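Local coordinates for protein alpha-toxin (Clostridium novyi, PDB 2VK9) that belongs to the large clostridial toxins, the part in this structure being their catalytic domain of GT-A glycosyltransferase type, at residues 247-259 / 405-417. Sequence-based numbering, arbitrary orientation.
Sequences NKLKSYYYQELIQ and LENRYEILNSIIQ
Tyr252 and Tyr409, each directed at the other's helix, overlap to form the compact middle of this helix-helix contact. Their rings make an offset stack, planes 19° apart and centroids 4.6 Å from each other, and each also covers the other's CB: Tyr409 CB lies over the centre of the Tyr252 ring, while Tyr252 CB sits over a face of the Tyr409 ring. With CG beside its backbone N (chi1 -48°), Tyr252 lays its ring's other face against its own helix, over Lys248 O, and packs knobs-into-holes among Glu406, Tyr409, Glu410 and Asn413.

Both hydroxyls end on glutamates of the facing helix. Tyr252 OH donates to Glu410 OE2 (2.6 Å) from the anti side of the carboxylate. Tyr409 OH donates to Glu256 OE2 (2.7 Å), approaching from above the carboxylate plane; that same oxygen is also bonded to Tyr459 OH, so two hydroxyls grip it. One turn on, Gln255, its aliphatic chain extended, is a second knob, set among Tyr409, Leu412, Asn413 and Gln417; Asn413 ND2 gives a hydrogen bond to Gln255 OE1 (2.8 Å) on an in-plane lone pair. Gln255 NE2 is held by Tyr459 as well. One turn beyond Gln255, Gln417 NE2 donates a hydrogen bond to Gln259 OE1 (2.8 Å), the two amides nearly perpendicular.

The Lys248 end is looser and exposed: Lys248 CD lies 3.9 Å from Glu406 CG where the two chains cross at about a right angle, yet Lys248 NZ stays 5.4 Å from Glu406 OE2, too far for a salt bridge.

The helices cross at 57°, their axes 10.6 Å apart, within the catalytic glycosyltransferase domain. Helix 263-278 packs on Tyr252 and Glu256, helix 477-488 lies against Leu405, and helix 426-440 covers Ile416, while the Lys248-Glu410 side faces solvent.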
ATOM      1  N   ASN A 247     -17.154 -10.656  -1.279  1.00 41.92           N
ATOM      2  CA  ASN A 247     -17.597 -10.037  -2.521  1.00 42.11           C
ATOM      3  C   ASN A 247     -16.437  -9.644  -3.424  1.00 41.76           C
ATOM      4  O   ASN A 247     -15.608 -10.509  -3.799  1.00 41.83           O
ATOM      5  CB  ASN A 247     -18.483  -8.819  -2.224  1.00 42.63           C
ATOM      6  CG  ASN A 247     -19.713  -9.177  -1.404  1.00 44.22           C
ATOM      7  OD1 ASN A 247     -20.443 -10.119  -1.735  1.00 45.85           O
ATOM      8  ND2 ASN A 247     -19.953  -8.423  -0.329  1.00 45.25           N
ATOM      9  N   LYS A 248     -16.382  -8.339  -3.748  1.00 41.25           N
ATOM     10  CA  LYS A 248     -15.403  -7.800  -4.688  1.00 40.60           C
ATOM     11  C   LYS A 248     -13.965  -7.989  -4.222  1.00 39.96           C
ATOM     12  O   LYS A 248     -13.133  -8.516  -4.973  1.00 40.15           O
ATOM     13  CB  LYS A 248     -15.688  -6.327  -4.982  1.00 40.68           C
ATOM     14  CG  LYS A 248     -16.877  -6.108  -5.899  1.00 41.97           C
ATOM     15  CD  LYS A 248     -16.944  -4.663  -6.402  1.00 44.64           C
ATOM     16  CE  LYS A 248     -18.159  -4.429  -7.304  1.00 45.30           C
ATOM     17  NZ  LYS A 248     -19.431  -4.571  -6.537  1.00 46.20           N
ATOM     18  N   LEU A 249     -13.676  -7.582  -2.987  1.00 38.98           N
ATOM     19  CA  LEU A 249     -12.327  -7.721  -2.443  1.00 38.12           C
ATOM     20  C   LEU A 249     -11.865  -9.168  -2.462  1.00 37.32           C
ATOM     21  O   LEU A 249     -10.720  -9.453  -2.810  1.00 37.53           O
ATOM     22  CB  LEU A 249     -12.226  -7.156  -1.027  1.00 38.25           C
ATOM     23  CG  LEU A 249     -12.502  -5.666  -0.823  1.00 38.99           C
ATOM     24  CD1 LEU A 249     -12.051  -5.275   0.582  1.00 40.45           C
ATOM     25  CD2 LEU A 249     -11.794  -4.790  -1.858  1.00 39.07           C
ATOM     26  N   LYS A 250     -12.766 -10.077  -2.108  1.00 36.17           N
ATOM     27  CA  LYS A 250     -12.483 -11.496  -2.176  1.00 35.32           C
ATOM     28  C   LYS A 250     -12.045 -11.921  -3.583  1.00 34.76           C
ATOM     29  O   LYS A 250     -11.138 -12.730  -3.723  1.00 34.64           O
ATOM     30  CB  LYS A 250     -13.702 -12.284  -1.715  1.00 35.50           C
ATOM     31  CG  LYS A 250     -13.474 -13.761  -1.462  1.00 35.98           C
ATOM     32  CD  LYS A 250     -14.786 -14.400  -1.037  1.00 37.29           C
ATOM     33  CE  LYS A 250     -14.743 -15.902  -1.176  1.00 38.78           C
ATOM     34  NZ  LYS A 250     -16.112 -16.454  -1.070  1.00 40.01           N
ATOM     35  N   SER A 251     -12.674 -11.359  -4.615  1.00 34.13           N
ATOM     36  CA  SER A 251     -12.306 -11.658  -5.999  1.00 33.53           C
ATOM     37  C   SER A 251     -10.914 -11.186  -6.323  1.00 32.55           C
ATOM     38  O   SER A 251     -10.147 -11.899  -6.971  1.00 32.44           O
ATOM     39  CB  SER A 251     -13.244 -10.969  -6.971  1.00 33.64           C
ATOM     40  OG  SER A 251     -14.526 -11.514  -6.858  1.00 36.85           O
ATOM     41  N   TYR A 252     -10.599  -9.964  -5.906  1.00 31.37           N
ATOM     42  CA  TYR A 252      -9.331  -9.376  -6.278  1.00 30.41           C
ATOM     43  C   TYR A 252      -8.199 -10.096  -5.554  1.00 29.55           C
ATOM     44  O   TYR A 252      -7.087 -10.210  -6.081  1.00 29.48           O
ATOM     45  CB  TYR A 252      -9.296  -7.888  -5.963  1.00 30.82           C
ATOM     46  CG  TYR A 252     -10.485  -7.071  -6.415  1.00 31.18           C
ATOM     47  CD1 TYR A 252     -10.955  -6.024  -5.623  1.00 31.41           C
ATOM     48  CD2 TYR A 252     -11.121  -7.314  -7.633  1.00 31.24           C
ATOM     49  CE1 TYR A 252     -12.021  -5.247  -6.016  1.00 31.59           C
ATOM     50  CE2 TYR A 252     -12.203  -6.537  -8.042  1.00 31.44           C
ATOM     51  CZ  TYR A 252     -12.643  -5.500  -7.226  1.00 31.98           C
ATOM     52  OH  TYR A 252     -13.716  -4.714  -7.595  1.00 32.45           O
ATOM     53  N   TYR A 253      -8.499 -10.588  -4.352  1.00 28.28           N
ATOM     54  CA  TYR A 253      -7.539 -11.351  -3.565  1.00 27.32           C
ATOM     55  C   TYR A 253      -7.085 -12.601  -4.319  1.00 27.13           C
ATOM     56  O   TYR A 253      -5.893 -12.814  -4.507  1.00 26.59           O
ATOM     57  CB  TYR A 253      -8.113 -11.697  -2.179  1.00 26.60           C
ATOM     58  CG  TYR A 253      -7.216 -12.575  -1.336  1.00 25.03           C
ATOM     59  CD1 TYR A 253      -6.101 -12.046  -0.676  1.00 23.53           C
ATOM     60  CD2 TYR A 253      -7.480 -13.934  -1.198  1.00 24.60           C
ATOM     61  CE1 TYR A 253      -5.268 -12.853   0.102  1.00 22.30           C
ATOM     62  CE2 TYR A 253      -6.655 -14.749  -0.415  1.00 24.65           C
ATOM     63  CZ  TYR A 253      -5.552 -14.201   0.219  1.00 23.57           C
ATOM     64  OH  TYR A 253      -4.752 -15.014   0.972  1.00 24.03           O
ATOM     65  N   TYR A 254      -8.041 -13.403  -4.774  1.00 27.56           N
ATOM     66  CA  TYR A 254      -7.716 -14.624  -5.507  1.00 28.28           C
ATOM     67  C   TYR A 254      -7.115 -14.358  -6.879  1.00 28.79           C
ATOM     68  O   TYR A 254      -6.336 -15.174  -7.382  1.00 29.14           O
ATOM     69  CB  TYR A 254      -8.915 -15.563  -5.580  1.00 28.08           C
ATOM     70  CG  TYR A 254      -9.229 -16.171  -4.233  1.00 28.47           C
ATOM     71  CD1 TYR A 254     -10.362 -15.780  -3.519  1.00 29.12           C
ATOM     72  CD2 TYR A 254      -8.370 -17.105  -3.649  1.00 27.97           C
ATOM     73  CE1 TYR A 254     -10.648 -16.320  -2.270  1.00 28.72           C
ATOM     74  CE2 TYR A 254      -8.644 -17.647  -2.404  1.00 28.37           C
ATOM     75  CZ  TYR A 254      -9.789 -17.253  -1.722  1.00 28.52           C
ATOM     76  OH  TYR A 254     -10.078 -17.791  -0.493  1.00 28.15           O
ATOM     77  N   GLN A 255      -7.458 -13.206  -7.456  1.00 29.11           N
ATOM     78  CA  GLN A 255      -6.879 -12.746  -8.701  1.00 29.36           C
ATOM     79  C   GLN A 255      -5.380 -12.505  -8.535  1.00 29.77           C
ATOM     80  O   GLN A 255      -4.573 -12.912  -9.367  1.00 29.81           O
ATOM     81  CB  GLN A 255      -7.575 -11.468  -9.143  1.00 29.47           C
ATOM     82  CG  GLN A 255      -7.050 -10.890 -10.445  1.00 30.26           C
ATOM     83  CD  GLN A 255      -7.738  -9.605 -10.826  1.00 31.06           C
ATOM     84  OE1 GLN A 255      -8.969  -9.528 -10.846  1.00 31.34           O
ATOM     85  NE2 GLN A 255      -6.946  -8.583 -11.143  1.00 31.68           N
ATOM     86  N   GLU A 256      -5.008 -11.847  -7.447  1.00 30.35           N
ATOM     87  CA  GLU A 256      -3.601 -11.621  -7.172  1.00 30.86           C
ATOM     88  C   GLU A 256      -2.879 -12.919  -6.811  1.00 31.10           C
ATOM     89  O   GLU A 256      -1.702 -13.084  -7.100  1.00 31.40           O
ATOM     90  CB  GLU A 256      -3.443 -10.579  -6.072  1.00 30.99           C
ATOM     91  CG  GLU A 256      -4.035  -9.221  -6.428  1.00 31.65           C
ATOM     92  CD  GLU A 256      -3.485  -8.641  -7.732  1.00 32.78           C
ATOM     93  OE1 GLU A 256      -2.254  -8.659  -7.946  1.00 33.10           O
ATOM     94  OE2 GLU A 256      -4.294  -8.152  -8.543  1.00 33.63           O
ATOM     95  N   LEU A 257      -3.600 -13.844  -6.194  1.00 31.45           N
ATOM     96  CA  LEU A 257      -3.033 -15.104  -5.749  1.00 31.59           C
ATOM     97  C   LEU A 257      -2.765 -16.039  -6.933  1.00 32.06           C
ATOM     98  O   LEU A 257      -1.712 -16.668  -7.012  1.00 31.90           O
ATOM     99  CB  LEU A 257      -4.008 -15.759  -4.774  1.00 31.57           C
ATOM    100  CG  LEU A 257      -3.504 -16.179  -3.397  1.00 31.49           C
ATOM    101  CD1 LEU A 257      -2.868 -15.018  -2.672  1.00 31.23           C
ATOM    102  CD2 LEU A 257      -4.656 -16.719  -2.584  1.00 31.33           C
ATOM    103  N   ILE A 258      -3.714 -16.101  -7.862  1.00 32.45           N
ATOM    104  CA  ILE A 258      -3.692 -17.098  -8.919  1.00 33.17           C
ATOM    105  C   ILE A 258      -3.225 -16.545 -10.276  1.00 33.87           C
ATOM    106  O   ILE A 258      -2.250 -17.043 -10.856  1.00 34.19           O
ATOM    107  CB  ILE A 258      -5.072 -17.804  -9.019  1.00 33.09           C
ATOM    108  CG1 ILE A 258      -5.296 -18.707  -7.796  1.00 33.49           C
ATOM    109  CG2 ILE A 258      -5.228 -18.599 -10.321  1.00 33.49           C
ATOM    110  CD1 ILE A 258      -4.167 -19.717  -7.507  1.00 32.86           C
ATOM    111  N   GLN A 259      -3.909 -15.517 -10.768  1.00 34.39           N
ATOM    112  CA  GLN A 259      -3.628 -14.954 -12.087  1.00 35.27           C
ATOM    113  C   GLN A 259      -2.292 -14.197 -12.157  1.00 34.78           C
ATOM    114  O   GLN A 259      -1.584 -14.294 -13.159  1.00 34.79           O
ATOM    115  CB  GLN A 259      -4.802 -14.073 -12.546  1.00 35.29           C
ATOM    116  CG  GLN A 259      -4.580 -13.265 -13.828  1.00 36.59           C
ATOM    117  CD  GLN A 259      -5.779 -12.376 -14.165  1.00 37.41           C
ATOM    118  OE1 GLN A 259      -6.826 -12.862 -14.628  1.00 40.51           O
ATOM    119  NE2 GLN A 259      -5.633 -11.066 -13.927  1.00 38.58           N
ATOM    120  N   LEU A 405     -10.012   1.269  -4.458  1.00 31.03           N
ATOM    121  CA  LEU A 405      -9.552  -0.061  -4.838  1.00 31.61           C
ATOM    122  C   LEU A 405     -10.550  -0.748  -5.774  1.00 31.97           C
ATOM    123  O   LEU A 405     -10.151  -1.301  -6.801  1.00 31.81           O
ATOM    124  CB  LEU A 405      -9.275  -0.933  -3.598  1.00 31.63           C
ATOM    125  CG  LEU A 405      -8.660  -2.323  -3.831  1.00 31.61           C
ATOM    126  CD1 LEU A 405      -7.169  -2.248  -4.003  1.00 32.18           C
ATOM    127  CD2 LEU A 405      -8.956  -3.252  -2.686  1.00 32.67           C
ATOM    128  N   GLU A 406     -11.838  -0.694  -5.418  1.00 32.26           N
ATOM    129  CA  GLU A 406     -12.896  -1.323  -6.208  1.00 32.73           C
ATOM    130  C   GLU A 406     -13.002  -0.684  -7.580  1.00 32.83           C
ATOM    131  O   GLU A 406     -13.160  -1.373  -8.588  1.00 32.71           O
ATOM    132  CB  GLU A 406     -14.238  -1.199  -5.503  1.00 32.84           C
ATOM    133  CG  GLU A 406     -14.533  -2.286  -4.494  1.00 34.02           C
ATOM    134  CD  GLU A 406     -15.745  -1.964  -3.635  1.00 36.24           C
ATOM    135  OE1 GLU A 406     -16.386  -0.914  -3.880  1.00 37.69           O
ATOM    136  OE2 GLU A 406     -16.062  -2.755  -2.709  1.00 37.11           O
ATOM    137  N   ASN A 407     -12.905   0.641  -7.602  1.00 33.05           N
ATOM    138  CA  ASN A 407     -12.955   1.409  -8.839  1.00 33.19           C
ATOM    139  C   ASN A 407     -11.815   1.067  -9.796  1.00 33.11           C
ATOM    140  O   ASN A 407     -12.046   0.815 -10.974  1.00 33.19           O
ATOM    141  CB  ASN A 407     -12.950   2.905  -8.529  1.00 33.32           C
ATOM    142  CG  ASN A 407     -13.067   3.756  -9.769  1.00 33.22           C
ATOM    143  OD1 ASN A 407     -14.093   3.749 -10.445  1.00 33.96           O
ATOM    144  ND2 ASN A 407     -12.014   4.499 -10.072  1.00 32.79           N
ATOM    145  N   ARG A 408     -10.591   1.055  -9.278  1.00 33.02           N
ATOM    146  CA  ARG A 408      -9.417   0.774 -10.090  1.00 32.98           C
ATOM    147  C   ARG A 408      -9.377  -0.654 -10.601  1.00 33.28           C
ATOM    148  O   ARG A 408      -8.916  -0.897 -11.715  1.00 33.58           O
ATOM    149  CB  ARG A 408      -8.151   1.088  -9.312  1.00 32.74           C
ATOM    150  CG  ARG A 408      -7.936   2.558  -9.184  1.00 32.36           C
ATOM    151  CD  ARG A 408      -7.089   2.885  -8.015  1.00 32.39           C
ATOM    152  NE  ARG A 408      -7.114   4.319  -7.771  1.00 32.88           N
ATOM    153  CZ  ARG A 408      -6.117   5.149  -8.051  1.00 32.56           C
ATOM    154  NH1 ARG A 408      -4.982   4.691  -8.575  1.00 31.87           N
ATOM    155  NH2 ARG A 408      -6.259   6.439  -7.790  1.00 32.41           N
ATOM    156  N   TYR A 409      -9.861  -1.590  -9.792  1.00 33.52           N
ATOM    157  CA  TYR A 409      -9.876  -2.990 -10.182  1.00 33.82           C
ATOM    158  C   TYR A 409     -10.953  -3.275 -11.214  1.00 34.50           C
ATOM    159  O   TYR A 409     -10.713  -4.026 -12.155  1.00 34.39           O
ATOM    160  CB  TYR A 409      -9.988  -3.924  -8.966  1.00 33.65           C
ATOM    161  CG  TYR A 409      -8.639  -4.436  -8.501  1.00 32.83           C
ATOM    162  CD1 TYR A 409      -8.078  -5.590  -9.062  1.00 31.95           C
ATOM    163  CD2 TYR A 409      -7.904  -3.750  -7.526  1.00 31.81           C
ATOM    164  CE1 TYR A 409      -6.828  -6.055  -8.660  1.00 30.61           C
ATOM    165  CE2 TYR A 409      -6.656  -4.207  -7.116  1.00 31.47           C
ATOM    166  CZ  TYR A 409      -6.128  -5.362  -7.689  1.00 30.98           C
ATOM    167  OH  TYR A 409      -4.901  -5.817  -7.285  1.00 30.37           O
ATOM    168  N   GLU A 410     -12.127  -2.662 -11.050  1.00 35.51           N
ATOM    169  CA  GLU A 410     -13.223  -2.858 -12.004  1.00 36.64           C
ATOM    170  C   GLU A 410     -12.859  -2.349 -13.397  1.00 36.75           C
ATOM    171  O   GLU A 410     -13.079  -3.042 -14.389  1.00 36.66           O
ATOM    172  CB  GLU A 410     -14.530  -2.240 -11.506  1.00 36.79           C
ATOM    173  CG  GLU A 410     -15.239  -3.045 -10.398  1.00 40.07           C
ATOM    174  CD  GLU A 410     -15.259  -4.572 -10.641  1.00 44.50           C
ATOM    175  OE1 GLU A 410     -16.056  -5.045 -11.492  1.00 46.55           O
ATOM    176  OE2 GLU A 410     -14.483  -5.303  -9.971  1.00 45.29           O
ATOM    177  N   ILE A 411     -12.274  -1.153 -13.450  1.00 37.09           N
ATOM    178  CA  ILE A 411     -11.745  -0.588 -14.686  1.00 37.56           C
ATOM    179  C   ILE A 411     -10.758  -1.557 -15.347  1.00 38.31           C
ATOM    180  O   ILE A 411     -10.917  -1.890 -16.529  1.00 38.73           O
ATOM    181  CB  ILE A 411     -11.107   0.812 -14.448  1.00 37.50           C
ATOM    182  CG1 ILE A 411     -12.203   1.862 -14.201  1.00 37.36           C
ATOM    183  CG2 ILE A 411     -10.230   1.238 -15.623  1.00 36.94           C
ATOM    184  CD1 ILE A 411     -11.709   3.147 -13.532  1.00 37.32           C
ATOM    185  N   LEU A 412      -9.763  -2.020 -14.581  1.00 38.81           N
ATOM    186  CA  LEU A 412      -8.744  -2.956 -15.076  1.00 39.36           C
ATOM    187  C   LEU A 412      -9.337  -4.269 -15.580  1.00 39.67           C
ATOM    188  O   LEU A 412      -9.052  -4.698 -16.693  1.00 39.77           O
ATOM    189  CB  LEU A 412      -7.702  -3.239 -13.990  1.00 39.47           C
ATOM    190  CG  LEU A 412      -6.684  -4.369 -14.212  1.00 39.71           C
ATOM    191  CD1 LEU A 412      -5.512  -3.910 -15.057  1.00 39.41           C
ATOM    192  CD2 LEU A 412      -6.183  -4.901 -12.877  1.00 39.41           C
ATOM    193  N   ASN A 413     -10.157  -4.905 -14.759  1.00 40.19           N
ATOM    194  CA  ASN A 413     -10.763  -6.166 -15.145  1.00 40.90           C
ATOM    195  C   ASN A 413     -11.724  -6.021 -16.328  1.00 41.72           C
ATOM    196  O   ASN A 413     -11.863  -6.941 -17.139  1.00 41.91           O
ATOM    197  CB  ASN A 413     -11.444  -6.839 -13.942  1.00 40.62           C
ATOM    198  CG  ASN A 413     -10.440  -7.386 -12.923  1.00 39.89           C
ATOM    199  OD1 ASN A 413      -9.253  -7.563 -13.216  1.00 39.22           O
ATOM    200  ND2 ASN A 413     -10.921  -7.661 -11.721  1.00 38.14           N
ATOM    201  N   SER A 414     -12.370  -4.859 -16.437  1.00 42.62           N
ATOM    202  CA  SER A 414     -13.322  -4.612 -17.522  1.00 43.42           C
ATOM    203  C   SER A 414     -12.654  -4.610 -18.893  1.00 44.18           C
ATOM    204  O   SER A 414     -13.335  -4.716 -19.909  1.00 44.45           O
ATOM    205  CB  SER A 414     -14.108  -3.309 -17.311  1.00 43.33           C
ATOM    206  OG  SER A 414     -13.298  -2.168 -17.547  1.00 42.99           O
ATOM    207  N   ILE A 415     -11.329  -4.490 -18.935  1.00 45.15           N
ATOM    208  CA  ILE A 415     -10.639  -4.538 -20.222  1.00 46.24           C
ATOM    209  C   ILE A 415      -9.652  -5.699 -20.381  1.00 47.26           C
ATOM    210  O   ILE A 415      -9.414  -6.140 -21.505  1.00 47.54           O
ATOM    211  CB  ILE A 415     -10.033  -3.170 -20.642  1.00 46.10           C
ATOM    212  CG1 ILE A 415      -8.703  -2.902 -19.951  1.00 46.00           C
ATOM    213  CG2 ILE A 415     -11.025  -2.025 -20.371  1.00 46.48           C
ATOM    214  CD1 ILE A 415      -8.161  -1.519 -20.253  1.00 46.09           C
ATOM    215  N   ILE A 416      -9.090  -6.212 -19.288  1.00 48.46           N
ATOM    216  CA  ILE A 416      -8.143  -7.329 -19.420  1.00 49.62           C
ATOM    217  C   ILE A 416      -8.729  -8.740 -19.272  1.00 50.66           C
ATOM    218  O   ILE A 416      -8.197  -9.681 -19.858  1.00 50.91           O
ATOM    219  CB  ILE A 416      -6.901  -7.205 -18.500  1.00 49.48           C
ATOM    220  CG1 ILE A 416      -7.296  -7.283 -17.019  1.00 49.54           C
ATOM    221  CG2 ILE A 416      -6.123  -5.943 -18.821  1.00 49.36           C
ATOM    222  CD1 ILE A 416      -6.266  -7.944 -16.137  1.00 48.48           C
ATOM    223  N   GLN A 417      -9.807  -8.896 -18.505  1.00 51.90           N
ATOM    224  CA  GLN A 417     -10.226 -10.249 -18.095  1.00 53.24           C
ATOM    225  C   GLN A 417     -10.747 -11.146 -19.211  1.00 54.02           C
ATOM    226  O   GLN A 417     -10.338 -12.304 -19.314  1.00 54.12           O
ATOM    227  CB  GLN A 417     -11.190 -10.235 -16.895  1.00 53.22           C
ATOM    228  CG  GLN A 417     -10.531  -9.899 -15.550  1.00 53.62           C
ATOM    229  CD  GLN A 417      -9.444 -10.874 -15.116  1.00 54.52           C
ATOM    230  OE1 GLN A 417      -9.474 -11.381 -13.999  1.00 56.45           O
ATOM    231  NE2 GLN A 417      -8.477 -11.129 -15.986  1.00 54.17           N
TER